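PDB 3V5C: mandelate racemase/muconate lactonizing protein from Paenibacillus sp., which probably dehydrates galacturonate as a magnesium-dependent lyase of the enolase superfamily. Local coordinates for residues I169-G174 against I204-N209. The protein carries 1 engineered substitution. Sequence-based numbering, arbitrary orientation.
Sequences IKVGRG and IMIDAN
Lys-170 runs alongside Asp-207, both side chains pointing the same way from paired positions on parallel strands 167-170 and 204-207. Helix 180-198 links the two strands, making a beta-alpha-beta unit of the barrel domain of the enolase fold. Lys-170 NZ makes a salt bridge of 2.8 Å to Asp-207 OD2, meeting that oxygen on its anti side and 35° out of the carboxylate plane. Bends at chi2 (-74°) and chi4 turn the ammonium toward Asp-207 OD2, while CD passes 3.2 Å from Asn-209 OD1, whose side chain it crosses. The other carboxylate oxygen, Asp-207 OD1, accepts from Asn-209 N, which stands above the carboxylate plane, in an Asx turn; each oxygen thus has a partner. An alanine in place of Asp-207 would probably deprive Lys-170 NZ of its charge mate and release the Asn-209 turn. The carboxylate lies about 8 Å from the bound magnesium, and Glu-233 OE2 also lies close to Asp-207 OD2.

Three backbone bonds fix the register: Ile-169 N to Met-205 O, Asp-207 N to Ile-169 O, and Val-171 N to Asp-207 O, the last nearly straight at the hydrogen (173°). On the opposite face of the sheet from Lys-170, Ile-169 CD1 meets Ile-204 CG2 at 3.5 Å, and Ile-194 of helix 180-198 also packs on Ile-169. Val-171 CG2 touches Ala-208 CB at 3.9 Å. Past the strand ends, a water sits 2.8 Å from both Val-171 O and Asn-209 OD1, bridging the two.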
loop_
_atom_site.group_PDB
_atom_site.type_symbol
_atom_site.label_atom_id
_atom_site.label_comp_id
_atom_site.label_asym_id
_atom_site.label_seq_id
_atom_site.Cartn_x
_atom_site.Cartn_y
_atom_site.Cartn_z
ATOM N N ILE A 169 14.283 0.496 -1.940
ATOM C CA ILE A 169 15.367 0.945 -1.100
ATOM C C ILE A 169 15.192 2.419 -0.772
ATOM O O ILE A 169 15.032 3.236 -1.666
ATOM C CB ILE A 169 16.700 0.749 -1.837
ATOM C CG1 ILE A 169 16.864 -0.722 -2.237
ATOM C CG2 ILE A 169 17.852 1.229 -0.942
ATOM C CD1 ILE A 169 17.835 -0.937 -3.386
ATOM N N LYS A 170 15.168 2.755 0.514
ATOM C CA LYS A 170 15.133 4.152 0.896
ATOM C C LYS A 170 16.458 4.808 0.545
ATOM O O LYS A 170 17.524 4.252 0.831
ATOM C CB LYS A 170 14.826 4.312 2.384
ATOM C CG LYS A 170 13.417 3.864 2.781
ATOM C CD LYS A 170 12.398 4.889 2.296
ATOM C CE LYS A 170 10.991 4.537 2.738
ATOM N NZ LYS A 170 10.337 3.688 1.723
ATOM N N VAL A 171 16.388 5.977 -0.086
ATOM C CA VAL A 171 17.578 6.784 -0.331
ATOM C C VAL A 171 17.296 8.220 0.141
ATOM O O VAL A 171 16.226 8.502 0.688
ATOM C CB VAL A 171 18.027 6.725 -1.813
ATOM C CG1 VAL A 171 18.337 5.284 -2.213
ATOM C CG2 VAL A 171 16.937 7.327 -2.733
ATOM N N GLY A 172 18.256 9.123 -0.034
ATOM C CA GLY A 172 18.135 10.456 0.531
ATOM C C GLY A 172 18.864 10.685 1.839
ATOM O O GLY A 172 18.558 11.627 2.589
ATOM N N ARG A 173 19.838 9.831 2.136
ATOM C CA ARG A 173 20.496 9.929 3.430
ATOM C C ARG A 173 21.118 11.313 3.669
ATOM O O ARG A 173 21.161 11.787 4.809
ATOM C CB ARG A 173 21.564 8.846 3.533
ATOM C CG ARG A 173 20.998 7.462 3.729
ATOM C CD ARG A 173 22.104 6.427 3.441
ATOM N NE ARG A 173 21.626 5.117 3.835
ATOM C CZ ARG A 173 20.736 4.422 3.138
ATOM N NH1 ARG A 173 20.308 3.252 3.596
ATOM N NH2 ARG A 173 20.275 4.899 1.981
ATOM N N GLY A 174 21.577 11.962 2.599
ATOM C CA GLY A 174 22.202 13.271 2.711
ATOM C C GLY A 174 21.251 14.462 2.845
ATOM O O GLY A 174 21.700 15.581 3.056
ATOM N N ILE A 204 14.393 -3.442 -8.718
ATOM C CA ILE A 204 14.860 -2.548 -7.672
ATOM C C ILE A 204 14.177 -1.200 -7.830
ATOM O O ILE A 204 14.156 -0.639 -8.921
ATOM C CB ILE A 204 16.382 -2.330 -7.792
ATOM C CG1 ILE A 204 17.114 -3.663 -7.632
ATOM C CG2 ILE A 204 16.866 -1.305 -6.778
ATOM C CD1 ILE A 204 16.890 -4.302 -6.291
ATOM N N MET A 205 13.603 -0.696 -6.741
ATOM C CA MET A 205 13.009 0.636 -6.727
ATOM C C MET A 205 13.728 1.497 -5.695
ATOM O O MET A 205 14.237 0.979 -4.699
ATOM C CB MET A 205 11.513 0.559 -6.394
ATOM C CG MET A 205 10.655 -0.145 -7.442
ATOM S SD MET A 205 10.854 -1.941 -7.489
ATOM C CE MET A 205 10.160 -2.424 -5.917
ATOM N N ILE A 206 13.784 2.807 -5.928
ATOM C CA ILE A 206 14.344 3.706 -4.933
ATOM C C ILE A 206 13.365 4.805 -4.531
ATOM O O ILE A 206 12.616 5.298 -5.352
ATOM C CB ILE A 206 15.723 4.275 -5.346
ATOM C CG1 ILE A 206 15.629 5.144 -6.602
ATOM C CG2 ILE A 206 16.727 3.122 -5.565
ATOM C CD1 ILE A 206 16.992 5.795 -6.974
ATOM N N ASP A 207 13.383 5.178 -3.255
ATOM C CA ASP A 207 12.413 6.105 -2.689
ATOM C C ASP A 207 13.200 7.108 -1.871
ATOM O O ASP A 207 13.804 6.735 -0.863
ATOM C CB ASP A 207 11.400 5.313 -1.835
ATOM C CG ASP A 207 10.405 6.188 -1.067
ATOM O OD1 ASP A 207 10.335 7.421 -1.278
ATOM O OD2 ASP A 207 9.631 5.602 -0.262
ATOM N N ALA A 208 13.186 8.371 -2.305
ATOM C CA ALA A 208 13.956 9.427 -1.640
ATOM C C ALA A 208 13.173 10.181 -0.569
ATOM O O ALA A 208 13.741 11.003 0.135
ATOM C CB ALA A 208 14.521 10.418 -2.657
ATOM N N ASN A 209 11.882 9.877 -0.417
ATOM C CA ASN A 209 11.033 10.661 0.471
ATOM C C ASN A 209 11.299 12.154 0.302
ATOM O O ASN A 209 11.398 12.902 1.278
ATOM C CB ASN A 209 11.180 10.217 1.929
ATOM C CG ASN A 209 10.529 8.892 2.178
ATOM O OD1 ASN A 209 11.195 7.864 2.217
ATOM N ND2 ASN A 209 9.190 8.897 2.324
HETATM O O HOH W 1 13.977 7.745 2.216
#